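Local coordinates for protein cytosolic acyl coenzyme A thioester hydrolase (Mus musculus, PDB 2V1O) that hydrolyses long-chain acyl-CoAs to free fatty acids and coenzyme A in the cytosol, the chain here being its N-terminal hotdog domain, at residues A2-P8 / I64-V70; I26-A31 / N102-Y108; T75-S81 / G136-Y140. All coordinates share one frame; numbering follows the deposited sequence.

Contact 1 (A2-P8 / I64-V70); sequences AMRIMRP and IGEVAHV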
loop_
_atom_site.group_PDB
_atom_site.type_symbol
_atom_site.label_atom_id
_atom_site.label_comp_id
_atom_site.label_asym_id
_atom_site.label_seq_id
_atom_site.Cartn_x
_atom_site.Cartn_y
_atom_site.Cartn_z
ATOM N N ALA A 2 -13.684 -13.739 -4.954
ATOM C CA ALA A 2 -12.641 -13.041 -4.216
ATOM C C ALA A 2 -13.092 -12.830 -2.772
ATOM O O ALA A 2 -14.253 -12.551 -2.516
ATOM C CB ALA A 2 -12.316 -11.709 -4.878
ATOM N N MET A 3 -12.175 -12.995 -1.829
ATOM C CA MET A 3 -12.457 -12.645 -0.439
ATOM C C MET A 3 -11.217 -12.086 0.227
ATOM O O MET A 3 -10.094 -12.500 -0.067
ATOM C CB MET A 3 -13.060 -13.815 0.359
ATOM C CG MET A 3 -12.080 -14.874 0.853
ATOM S SD MET A 3 -12.827 -16.168 1.881
ATOM C CE MET A 3 -13.716 -17.131 0.667
ATOM N N ARG A 4 -11.443 -11.137 1.126
ATOM C CA ARG A 4 -10.369 -10.431 1.794
ATOM C C ARG A 4 -10.902 -9.915 3.114
ATOM O O ARG A 4 -12.036 -9.426 3.179
ATOM C CB ARG A 4 -9.913 -9.269 0.905
ATOM C CG ARG A 4 -8.979 -8.284 1.547
ATOM C CD ARG A 4 -8.313 -7.388 0.495
ATOM N NE ARG A 4 -8.960 -6.086 0.297
ATOM C CZ ARG A 4 -8.958 -5.093 1.189
ATOM N NH1 ARG A 4 -8.379 -5.247 2.376
ATOM N NH2 ARG A 4 -9.550 -3.935 0.895
ATOM N N ILE A 5 -10.088 -10.042 4.158
ATOM C CA ILE A 5 -10.433 -9.513 5.471
ATOM C C ILE A 5 -10.241 -7.996 5.461
ATOM O O ILE A 5 -9.281 -7.478 4.878
ATOM C CB ILE A 5 -9.612 -10.177 6.616
ATOM C CG1 ILE A 5 -10.258 -9.902 7.984
ATOM C CG2 ILE A 5 -8.144 -9.740 6.586
ATOM C CD1 ILE A 5 -10.016 -11.014 9.009
ATOM N N MET A 6 -11.162 -7.299 6.107
ATOM C CA MET A 6 -11.121 -5.842 6.154
ATOM C C MET A 6 -10.105 -5.390 7.199
ATOM O O MET A 6 -10.094 -5.901 8.321
ATOM C CB MET A 6 -12.513 -5.285 6.438
ATOM C CG MET A 6 -13.539 -5.591 5.344
ATOM S SD MET A 6 -13.225 -4.708 3.791
ATOM C CE MET A 6 -12.166 -5.896 2.959
ATOM N N ARG A 7 -9.252 -4.442 6.798
ATOM C CA ARG A 7 -8.115 -3.973 7.597
ATOM C C ARG A 7 -8.382 -2.539 8.079
ATOM O O ARG A 7 -9.256 -1.868 7.532
ATOM C CB ARG A 7 -6.833 -4.005 6.742
ATOM C CG ARG A 7 -6.491 -5.374 6.149
ATOM C CD ARG A 7 -5.571 -5.254 4.918
ATOM N NE ARG A 7 -4.156 -5.128 5.268
ATOM C CZ ARG A 7 -3.143 -5.230 4.401
ATOM N NH1 ARG A 7 -3.371 -5.476 3.112
ATOM N NH2 ARG A 7 -1.891 -5.098 4.824
ATOM N N PRO A 8 -7.638 -2.062 9.100
ATOM C CA PRO A 8 -7.848 -0.693 9.597
ATOM C C PRO A 8 -7.836 0.403 8.520
ATOM O O PRO A 8 -8.638 1.343 8.600
ATOM C CB PRO A 8 -6.683 -0.505 10.572
ATOM C CG PRO A 8 -6.468 -1.882 11.109
ATOM C CD PRO A 8 -6.617 -2.765 9.897
ATOM N N ILE A 64 -14.036 -3.599 10.292
ATOM C CA ILE A 64 -12.693 -4.152 10.380
ATOM C C ILE A 64 -12.799 -5.574 10.920
ATOM O O ILE A 64 -13.509 -5.826 11.907
ATOM C CB ILE A 64 -11.786 -3.309 11.329
ATOM C CG1 ILE A 64 -11.538 -1.914 10.749
ATOM C CG2 ILE A 64 -10.454 -4.008 11.577
ATOM C CD1 ILE A 64 -11.086 -0.889 11.805
ATOM N N GLY A 65 -12.119 -6.499 10.249
ATOM C CA GLY A 65 -12.032 -7.873 10.714
ATOM C C GLY A 65 -13.065 -8.789 10.087
ATOM O O GLY A 65 -12.957 -10.006 10.189
ATOM N N GLU A 66 -14.080 -8.204 9.456
ATOM C CA GLU A 66 -15.039 -8.991 8.671
ATOM C C GLU A 66 -14.438 -9.311 7.303
ATOM O O GLU A 66 -13.517 -8.622 6.848
ATOM C CB GLU A 66 -16.391 -8.274 8.565
ATOM C CG GLU A 66 -17.050 -8.121 9.933
ATOM C CD GLU A 66 -18.415 -7.456 9.907
ATOM O OE1 GLU A 66 -18.698 -6.644 8.995
ATOM O OE2 GLU A 66 -19.206 -7.747 10.832
ATOM N N VAL A 67 -14.939 -10.375 6.676
ATOM C CA VAL A 67 -14.432 -10.823 5.385
ATOM C C VAL A 67 -15.401 -10.371 4.303
ATOM O O VAL A 67 -16.588 -10.706 4.341
ATOM C CB VAL A 67 -14.263 -12.362 5.307
ATOM C CG1 VAL A 67 -13.901 -12.789 3.872
ATOM C CG2 VAL A 67 -13.214 -12.860 6.316
ATOM N N ALA A 68 -14.878 -9.600 3.356
ATOM C CA ALA A 68 -15.620 -9.198 2.169
ATOM C C ALA A 68 -15.546 -10.316 1.128
ATOM O O ALA A 68 -14.456 -10.729 0.732
ATOM C CB ALA A 68 -15.036 -7.924 1.614
ATOM N N HIS A 69 -16.703 -10.820 0.720
ATOM C CA HIS A 69 -16.801 -11.824 -0.341
ATOM C C HIS A 69 -17.313 -11.128 -1.589
ATOM O O HIS A 69 -18.380 -10.537 -1.554
ATOM C CB HIS A 69 -17.801 -12.921 0.042
ATOM C CG HIS A 69 -17.298 -13.892 1.066
ATOM N ND1 HIS A 69 -17.278 -13.613 2.417
ATOM C CD2 HIS A 69 -16.852 -15.164 0.941
ATOM C CE1 HIS A 69 -16.810 -14.659 3.073
ATOM N NE2 HIS A 69 -16.550 -15.615 2.201
ATOM N N VAL A 70 -16.559 -11.198 -2.686
ATOM C CA VAL A 70 -16.955 -10.543 -3.940
ATOM C C VAL A 70 -17.085 -11.577 -5.057
ATOM O O VAL A 70 -16.158 -12.353 -5.320
ATOM C CB VAL A 70 -15.967 -9.406 -4.340
ATOM C CG1 VAL A 70 -16.408 -8.745 -5.648
ATOM C CG2 VAL A 70 -15.872 -8.368 -3.240
#

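Contact 2 (I26-A31 / N102-Y108); sequences IEEAGA and NKATLWY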
loop_
_atom_site.group_PDB
_atom_site.type_symbol
_atom_site.label_atom_id
_atom_site.label_comp_id
_atom_site.label_asym_id
_atom_site.label_seq_id
_atom_site.Cartn_x
_atom_site.Cartn_y
_atom_site.Cartn_z
ATOM N N ILE A 26 -15.145 -4.334 -6.067
ATOM C CA ILE A 26 -16.165 -4.606 -7.078
ATOM C C ILE A 26 -15.548 -4.519 -8.478
ATOM O O ILE A 26 -15.730 -5.424 -9.298
ATOM C CB ILE A 26 -17.364 -3.634 -6.949
ATOM C CG1 ILE A 26 -18.175 -3.953 -5.684
ATOM C CG2 ILE A 26 -18.290 -3.741 -8.178
ATOM C CD1 ILE A 26 -19.090 -2.806 -5.249
ATOM N N GLU A 27 -14.800 -3.446 -8.736
ATOM C CA GLU A 27 -14.239 -3.204 -10.074
ATOM C C GLU A 27 -13.133 -4.211 -10.399
ATOM O O GLU A 27 -13.024 -4.654 -11.539
ATOM C CB GLU A 27 -13.754 -1.764 -10.220
ATOM C CG GLU A 27 -13.664 -1.278 -11.666
ATOM C CD GLU A 27 -12.361 -1.669 -12.350
ATOM O OE1 GLU A 27 -11.281 -1.348 -11.811
ATOM O OE2 GLU A 27 -12.410 -2.294 -13.436
ATOM N N GLU A 28 -12.360 -4.594 -9.386
ATOM C CA GLU A 28 -11.336 -5.645 -9.537
ATOM C C GLU A 28 -11.952 -6.961 -10.033
ATOM O O GLU A 28 -11.434 -7.579 -10.972
ATOM C CB GLU A 28 -10.553 -5.831 -8.229
ATOM C CG GLU A 28 -9.671 -4.620 -7.882
ATOM C CD GLU A 28 -9.078 -4.659 -6.475
ATOM O OE1 GLU A 28 -9.697 -5.238 -5.542
ATOM O OE2 GLU A 28 -7.989 -4.067 -6.296
ATOM N N ALA A 29 -13.073 -7.366 -9.427
ATOM C CA ALA A 29 -13.795 -8.558 -9.866
ATOM C C ALA A 29 -14.309 -8.390 -11.287
ATOM O O ALA A 29 -14.151 -9.294 -12.106
ATOM C CB ALA A 29 -14.937 -8.903 -8.905
ATOM N N GLY A 30 -14.893 -7.223 -11.586
ATOM C CA GLY A 30 -15.364 -6.927 -12.933
ATOM C C GLY A 30 -14.262 -6.976 -13.974
ATOM O O GLY A 30 -14.454 -7.522 -15.076
ATOM N N ALA A 31 -13.102 -6.427 -13.629
ATOM C CA ALA A 31 -11.997 -6.333 -14.583
ATOM C C ALA A 31 -11.493 -7.721 -14.958
ATOM O O ALA A 31 -11.225 -7.976 -16.124
ATOM C CB ALA A 31 -10.860 -5.481 -14.022
ATOM N N ASN A 102 -23.860 -5.210 -0.929
ATOM C CA ASN A 102 -24.066 -4.462 -2.151
ATOM C C ASN A 102 -24.257 -5.370 -3.372
ATOM O O ASN A 102 -23.663 -6.449 -3.452
ATOM C CB ASN A 102 -22.844 -3.546 -2.371
ATOM C CG ASN A 102 -22.956 -2.722 -3.621
ATOM O OD1 ASN A 102 -22.339 -3.032 -4.638
ATOM N ND2 ASN A 102 -23.774 -1.679 -3.567
ATOM N N LYS A 103 -25.102 -4.936 -4.301
ATOM C CA LYS A 103 -25.149 -5.498 -5.649
ATOM C C LYS A 103 -24.857 -4.356 -6.622
ATOM O O LYS A 103 -25.429 -3.272 -6.500
ATOM C CB LYS A 103 -26.516 -6.100 -5.979
ATOM C CG LYS A 103 -27.026 -7.190 -5.053
ATOM C CD LYS A 103 -28.352 -7.720 -5.615
ATOM C CE LYS A 103 -29.237 -8.344 -4.554
ATOM N NZ LYS A 103 -30.041 -7.315 -3.818
ATOM N N ALA A 104 -23.960 -4.593 -7.572
ATOM C CA ALA A 104 -23.596 -3.572 -8.552
ATOM C C ALA A 104 -23.581 -4.175 -9.951
ATOM O O ALA A 104 -23.352 -5.373 -10.112
ATOM C CB ALA A 104 -22.231 -2.955 -8.213
ATOM N N THR A 105 -23.850 -3.345 -10.954
ATOM C CA THR A 105 -23.733 -3.758 -12.339
ATOM C C THR A 105 -22.746 -2.821 -13.038
ATOM O O THR A 105 -22.800 -1.599 -12.868
ATOM C CB THR A 105 -25.097 -3.780 -13.055
ATOM O OG1 THR A 105 -25.942 -4.755 -12.434
ATOM C CG2 THR A 105 -24.948 -4.130 -14.547
ATOM N N LEU A 106 -21.850 -3.417 -13.813
ATOM C CA LEU A 106 -20.795 -2.683 -14.490
ATOM C C LEU A 106 -20.786 -3.021 -15.970
ATOM O O LEU A 106 -21.118 -4.140 -16.355
ATOM C CB LEU A 106 -19.437 -3.068 -13.904
ATOM C CG LEU A 106 -19.249 -3.178 -12.384
ATOM C CD1 LEU A 106 -17.970 -3.950 -12.065
ATOM C CD2 LEU A 106 -19.217 -1.810 -11.755
ATOM N N TRP A 107 -20.350 -2.059 -16.782
ATOM C CA TRP A 107 -20.131 -2.276 -18.203
ATOM C C TRP A 107 -18.672 -2.054 -18.542
ATOM O O TRP A 107 -18.077 -1.040 -18.147
ATOM C CB TRP A 107 -21.010 -1.340 -19.043
ATOM C CG TRP A 107 -22.464 -1.636 -18.903
ATOM C CD1 TRP A 107 -23.303 -1.178 -17.927
ATOM C CD2 TRP A 107 -23.263 -2.457 -19.771
ATOM N NE1 TRP A 107 -24.575 -1.657 -18.133
ATOM C CE2 TRP A 107 -24.578 -2.450 -19.254
ATOM C CE3 TRP A 107 -22.990 -3.201 -20.931
ATOM C CZ2 TRP A 107 -25.629 -3.157 -19.860
ATOM C CZ3 TRP A 107 -24.039 -3.903 -21.537
ATOM C CH2 TRP A 107 -25.340 -3.876 -20.993
ATOM N N TYR A 108 -18.114 -3.017 -19.275
ATOM C CA TYR A 108 -16.737 -2.981 -19.745
ATOM C C TYR A 108 -16.692 -3.008 -21.267
ATOM O O TYR A 108 -17.582 -3.549 -21.908
ATOM C CB TYR A 108 -15.961 -4.182 -19.201
ATOM C CG TYR A 108 -15.677 -4.079 -17.725
ATOM C CD1 TYR A 108 -14.474 -3.526 -17.270
ATOM C CD2 TYR A 108 -16.609 -4.518 -16.780
ATOM C CE1 TYR A 108 -14.205 -3.406 -15.913
ATOM C CE2 TYR A 108 -16.340 -4.401 -15.401
ATOM C CZ TYR A 108 -15.140 -3.845 -14.986
ATOM O OH TYR A 108 -14.851 -3.725 -13.642
#

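Contact 3 (T75-S81 / G136-Y140); sequences TYTSKHS and GRKRY. With COA (coenzyme A), chain G.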
loop_
_atom_site.group_PDB
_atom_site.type_symbol
_atom_site.label_atom_id
_atom_site.label_comp_id
_atom_site.label_asym_id
_atom_site.label_seq_id
_atom_site.Cartn_x
_atom_site.Cartn_y
_atom_site.Cartn_z
ATOM N N THR A 75 -23.515 -11.160 -17.402
ATOM C CA THR A 75 -24.950 -11.346 -17.568
ATOM C C THR A 75 -25.437 -10.956 -18.961
ATOM O O THR A 75 -26.543 -11.329 -19.368
ATOM C CB THR A 75 -25.720 -10.585 -16.480
ATOM O OG1 THR A 75 -25.269 -9.222 -16.435
ATOM C CG2 THR A 75 -25.467 -11.242 -15.127
ATOM N N TYR A 76 -24.608 -10.206 -19.689
ATOM C CA TYR A 76 -24.916 -9.835 -21.070
ATOM C C TYR A 76 -23.658 -9.451 -21.843
ATOM O O TYR A 76 -22.685 -8.947 -21.263
ATOM C CB TYR A 76 -25.936 -8.675 -21.123
ATOM C CG TYR A 76 -26.449 -8.387 -22.518
ATOM C CD1 TYR A 76 -27.362 -9.246 -23.136
ATOM C CD2 TYR A 76 -25.998 -7.279 -23.234
ATOM C CE1 TYR A 76 -27.819 -9.002 -24.416
ATOM C CE2 TYR A 76 -26.452 -7.027 -24.521
ATOM C CZ TYR A 76 -27.365 -7.892 -25.101
ATOM O OH TYR A 76 -27.813 -7.659 -26.372
ATOM N N THR A 77 -23.679 -9.706 -23.150
ATOM C CA THR A 77 -22.681 -9.135 -24.055
ATOM C C THR A 77 -23.363 -8.520 -25.281
ATOM O O THR A 77 -24.285 -9.111 -25.857
ATOM C CB THR A 77 -21.599 -10.163 -24.506
ATOM O OG1 THR A 77 -22.206 -11.230 -25.254
ATOM C CG2 THR A 77 -20.812 -10.725 -23.308
ATOM N N SER A 78 -22.920 -7.322 -25.648
ATOM C CA SER A 78 -23.325 -6.679 -26.892
ATOM C C SER A 78 -22.179 -6.873 -27.885
ATOM O O SER A 78 -21.253 -7.654 -27.616
ATOM C CB SER A 78 -23.628 -5.195 -26.664
ATOM O OG SER A 78 -22.448 -4.473 -26.322
ATOM N N LYS A 79 -22.222 -6.177 -29.023
ATOM C CA LYS A 79 -21.169 -6.334 -30.027
ATOM C C LYS A 79 -19.781 -5.973 -29.479
ATOM O O LYS A 79 -18.808 -6.679 -29.749
ATOM C CB LYS A 79 -21.472 -5.530 -31.297
ATOM C CG LYS A 79 -20.483 -5.821 -32.430
ATOM C CD LYS A 79 -20.917 -5.266 -33.773
ATOM C CE LYS A 79 -19.828 -5.497 -34.812
ATOM N NZ LYS A 79 -20.261 -5.084 -36.183
ATOM N N HIS A 80 -19.713 -4.891 -28.702
ATOM C CA HIS A 80 -18.445 -4.360 -28.193
ATOM C C HIS A 80 -18.423 -4.083 -26.690
ATOM O O HIS A 80 -17.559 -3.339 -26.212
ATOM C CB HIS A 80 -18.069 -3.070 -28.930
ATOM C CG HIS A 80 -18.107 -3.185 -30.419
ATOM N ND1 HIS A 80 -17.109 -3.792 -31.147
ATOM C CD2 HIS A 80 -19.027 -2.761 -31.318
ATOM C CE1 HIS A 80 -17.408 -3.736 -32.433
ATOM N NE2 HIS A 80 -18.567 -3.116 -32.564
ATOM N N SER A 81 -19.346 -4.676 -25.935
ATOM C CA SER A 81 -19.382 -4.426 -24.491
ATOM C C SER A 81 -19.860 -5.634 -23.673
ATOM O O SER A 81 -20.503 -6.547 -24.202
ATOM C CB SER A 81 -20.188 -3.154 -24.152
ATOM O OG SER A 81 -21.583 -3.400 -24.056
ATOM N N GLY A 136 -31.045 -8.919 -20.487
ATOM C CA GLY A 136 -29.779 -8.224 -20.700
ATOM C C GLY A 136 -29.837 -7.246 -21.859
ATOM O O GLY A 136 -29.304 -6.138 -21.771
ATOM N N ARG A 137 -30.502 -7.655 -22.942
ATOM C CA ARG A 137 -30.621 -6.817 -24.125
ATOM C C ARG A 137 -31.396 -5.537 -23.793
ATOM O O ARG A 137 -31.037 -4.453 -24.249
ATOM C CB ARG A 137 -31.282 -7.602 -25.260
ATOM C CG ARG A 137 -31.414 -6.852 -26.574
ATOM C CD ARG A 137 -32.776 -7.138 -27.177
ATOM N NE ARG A 137 -33.812 -7.019 -26.146
ATOM C CZ ARG A 137 -34.701 -7.962 -25.834
ATOM N NH1 ARG A 137 -34.744 -9.114 -26.502
ATOM N NH2 ARG A 137 -35.570 -7.730 -24.860
ATOM N N LYS A 138 -32.432 -5.673 -22.970
ATOM C CA LYS A 138 -33.225 -4.531 -22.499
ATOM C C LYS A 138 -32.396 -3.539 -21.668
ATOM O O LYS A 138 -32.547 -2.321 -21.810
ATOM C CB LYS A 138 -34.425 -5.028 -21.686
ATOM C CG LYS A 138 -35.490 -3.982 -21.438
ATOM C CD LYS A 138 -36.634 -4.551 -20.612
ATOM C CE LYS A 138 -37.493 -3.439 -20.019
ATOM N NZ LYS A 138 -38.334 -2.754 -21.041
ATOM N N ARG A 139 -31.534 -4.062 -20.799
ATOM C CA ARG A 139 -30.655 -3.212 -19.988
ATOM C C ARG A 139 -29.614 -2.513 -20.864
ATOM O O ARG A 139 -29.335 -1.330 -20.668
ATOM C CB ARG A 139 -29.981 -4.015 -18.873
ATOM C CG ARG A 139 -30.957 -4.627 -17.869
ATOM C CD ARG A 139 -30.244 -5.236 -16.660
ATOM N NE ARG A 139 -29.376 -6.361 -17.024
ATOM C CZ ARG A 139 -29.755 -7.637 -17.084
ATOM N NH1 ARG A 139 -31.008 -7.993 -16.803
ATOM N NH2 ARG A 139 -28.869 -8.567 -17.422
ATOM N N TYR A 140 -29.060 -3.251 -21.825
ATOM C CA TYR A 140 -28.134 -2.713 -22.826
ATOM C C TYR A 140 -28.754 -1.543 -23.586
ATOM O O TYR A 140 -28.167 -0.466 -23.675
ATOM C CB TYR A 140 -27.735 -3.817 -23.810
ATOM C CG TYR A 140 -27.065 -3.318 -25.071
ATOM C CD1 TYR A 140 -25.832 -2.676 -25.016
ATOM C CD2 TYR A 140 -27.661 -3.500 -26.326
ATOM C CE1 TYR A 140 -25.206 -2.220 -26.172
ATOM C CE2 TYR A 140 -27.039 -3.049 -27.490
ATOM C CZ TYR A 140 -25.809 -2.408 -27.400
ATOM O OH TYR A 140 -25.172 -1.965 -28.536
HETATM N N1A COA G . -21.325 2.601 -20.905
HETATM C C2A COA G . -21.622 1.424 -21.552
HETATM N N3A COA G . -21.158 1.217 -22.830
HETATM C C4A COA G . -20.408 2.175 -23.435
HETATM C C5A COA G . -20.088 3.368 -22.800
HETATM C C6A COA G . -20.555 3.578 -21.513
HETATM N N6A COA G . -20.294 4.713 -20.869
HETATM N N7A COA G . -19.336 4.113 -23.650
HETATM C C8A COA G . -19.181 3.419 -24.797
HETATM N N9A COA G . -19.837 2.224 -24.672
HETATM C C1B COA G . -19.821 1.086 -25.590
HETATM C C2B COA G . -20.706 1.325 -26.805
HETATM O O2B COA G . -22.062 1.096 -26.497
HETATM C C3B COA G . -20.095 0.351 -27.800
HETATM O O3B COA G . -20.612 -0.959 -27.654
HETATM P P3B COA G . -21.690 -1.565 -28.692
HETATM O O7A COA G . -22.963 -0.807 -28.501
HETATM O O8A COA G . -21.167 -1.362 -30.094
HETATM O O9A COA G . -21.887 -3.027 -28.379
HETATM C C4B COA G . -18.620 0.315 -27.398
HETATM O O4B COA G . -18.528 0.887 -26.107
HETATM C C5B COA G . -17.718 1.068 -28.370
HETATM O O5B COA G . -18.242 2.345 -28.658
HETATM P P1A COA G . -17.346 3.371 -29.504
HETATM O O1A COA G . -16.643 2.624 -30.604
HETATM O O2A COA G . -18.244 4.484 -29.996
HETATM O O3A COA G . -16.239 3.947 -28.487
HETATM P P2A COA G . -16.419 5.251 -27.570
HETATM O O4A COA G . -17.834 5.410 -27.070
HETATM O O5A COA G . -15.901 6.492 -28.261
HETATM O O6A COA G . -15.422 4.911 -26.360
HETATM C CBP COA G . -14.687 3.829 -24.346
HETATM C CCP COA G . -15.775 3.912 -25.417
HETATM C CDP COA G . -15.208 2.979 -23.182
HETATM C CEP COA G . -13.492 3.119 -24.983
HETATM C CAP COA G . -14.332 5.252 -23.890
HETATM O OAP COA G . -15.465 5.923 -23.374
HETATM C C9P COA G . -13.219 5.282 -22.871
HETATM O O9P COA G . -11.902 5.072 -23.282
HETATM N N8P COA G . -13.560 5.516 -21.610
HETATM C C7P COA G . -12.618 5.382 -20.514
HETATM C C6P COA G . -12.419 3.921 -20.110
HETATM C C5P COA G . -11.458 3.855 -18.944
HETATM O O5P COA G . -10.253 4.096 -19.133
HETATM N N4P COA G . -11.983 3.536 -17.758
HETATM C C3P COA G . -11.351 3.863 -16.482
HETATM C C2P COA G . -11.209 5.380 -16.226
HETATM S S1P COA G . -10.314 5.566 -14.669
HETATM O O HOH W 1 -29.138 -11.281 -18.333
HETATM O O HOH W 2 -24.529 -4.458 -30.000
#

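Contact 1 (A2-P8 / I64-V70)
Met-3 and His-69 are paired across two antiparallel strands at the edge of this chain's hotdog sheet, their side chains on the same face, where strand 2-5 lies beside the start of strand 67-77. Hydrogen-bonded pairs, Ala-2 with Val-70 and Arg-4 with Ala-68, alternate with the non-hydrogen-bonded pairs Met-3/His-69 and Ile-5/Val-67. The shortest bond runs from Val-70 N to Ala-2 O, 2.7 Å and almost straight at 177°. Pairing goes on beyond Ile-5: Met-6 N reaches Glu-66 O at 2.8 Å, and Gly-65 N reaches Met-6 O.

On the tight side, Arg-4, Ala-68 and Val-70 pack against Thr-21, Met-25 and Ala-29 of helix 19-38. Met-6 extends this packing from the loop, against Val-17 and Met-62; its chain, folded back at chi2 (-69°), brings CE to 3.8 Å from Ala-68 CB and over the centre of one face of the Arg-4 guanidinium, whose NH1 forms a salt bridge with Asp-10. On the looser side, Met-3 and Ile-5 remain partly exposed, although a second subunit packs on Met-3 and Val-67. Met-3 places CG between its backbone N and carbonyl carbon (chi1 79°), and its side chain runs alongside that of His-69. Met-3 CB lies over one face of the imidazole, 4.3 Å from the ring centroid, and meets Val-67 CG1 at 3.8 Å. Ile-5 CD1 rests 3.3 Å from Gly-65 O.

Contact 2 (I26-A31 / N102-Y108)
The long helix of the hotdog fold, residues 19-38, packs here on strand 98-112 through Ile-26, Glu-27 and Gly-30, which meet side chains on the sheet's inner face. Ile-26, at the N-terminal end of the segment, has its CG2 anti to the backbone N, 3.9 Å from Leu-106 CD1 and 4.0 Å from Ala-104 CB. The Ile-26 and Asn-102 side chains cross at about a right angle, with Ile-26 CD1 3.3 Å from Asn-102 OD1. Asn-102 ND2 donates to Thr-56 OG1 and Asp-57 O of the adjoining strand 46-57.

In a hotdog the sheet wraps round this central helix; as in any beta strand side chains alternate, and Asn-102, Ala-104, Leu-106 and Tyr-108 point to the helix, whereas Trp-107 packs on coenzyme A and on Tyr-140 and Gln-143 of helix 130-146. The axes of segments 26-31 and 102-108 diverge by 46°, with a closest approach of 9.6 Å. Gly-30 permits a closer fit locally, its CA lying 3.3 Å from Tyr-108 OH and its carbonyl oxygen above one face of the tyrosine ring.

Tyr-108 and Glu-27 make the hydrogen bond of this largely apolar interface. The tyrosine hydroxyl, Tyr-108 OH, donates to Glu-27 OE2 at 2.8 Å, meeting the carboxylate on its anti side and 23° out of its plane. Glu-27 can reach it because its chain bends at chi2 (-84°). The second oxygen, Glu-27 OE1, accepts a hydrogen bond from Gly-20 N of a neighbouring subunit.

Contact 3 (T75-S81 / G136-Y140)
Ser-78 and Tyr-140 meet on the 3'-phosphate of coenzyme A, whose oxygens are gripped by a first shell of protein groups. Ser-78 OG donates to O9A of coenzyme A at 2.6 Å, and the backbone His-80 N donates to the same oxygen at 2.9 Å, with an angle of 159° at the hydrogen. Tyr-140 OH takes another phosphate oxygen, O7A, which lies in the plane of its ring at the edge; the modelled 2.5 Å from Tyr-140 OH to O7A is unusually short, so its exact length is doubtful. A water bridges Lys-79 N and Tyr-140 OH, with a further weak bond to O9A.

One layer out, the protein groups fix one another. Ser-78 CB lies over one face of the Tyr-140 ring, 3.7 Å from its centroid and 22° off the normal, a CH-pi contact that seats the ring beside the loop. Ser-78 N is in turn bonded to Ser-81 O, which closes the turn about the phosphate.

Farther back, Tyr-76 joins the strand to the helix. With CG anti to its backbone N (chi1 -171°), its ring reaches the helix, and the peptide between Gly-136 and Arg-137 lies over one face, Gly-136 C being 3.4 Å from Tyr-76 CD1. Tyr-76 CE2 touches Tyr-140 CB at 3.5 Å; the two rings are slid so far apart that they barely overlap. Behind them Arg-139 NH2 reaches Thr-75 O through a water, while Arg-139 NE forms a salt bridge with Glu-83. Glu-83 faces both Thr-75 and Tyr-76, a classic beta bulge. Strand end, turn and C-terminal helix thus form a coenzyme A 3'-phosphate site on the outer side of a hotdog domain.

Overall arrangement
All three contacts involve one antiparallel hotdog sheet of order 2-5, 67-77, 82-91, 98-112, 46-57: contact 1 joins two of its strands, while contacts 2 and 3 set helices 19-38 and 130-146 against it. Contacts 1 and 3 share strand 67-77, their centres about 31 Å apart; along the chain contact 1 closes before contact 3 opens. Contact 2 is at the middle, its centre about 17 Å from that of contact 1 and 15 Å from that of contact 3, its segments alternating with those of both. It touches contact 1 through Ala-29 against Val-70, and contact 3 through Trp-107. The sheet therefore carries the central helix on one face and the coenzyme A-binding helix on the other.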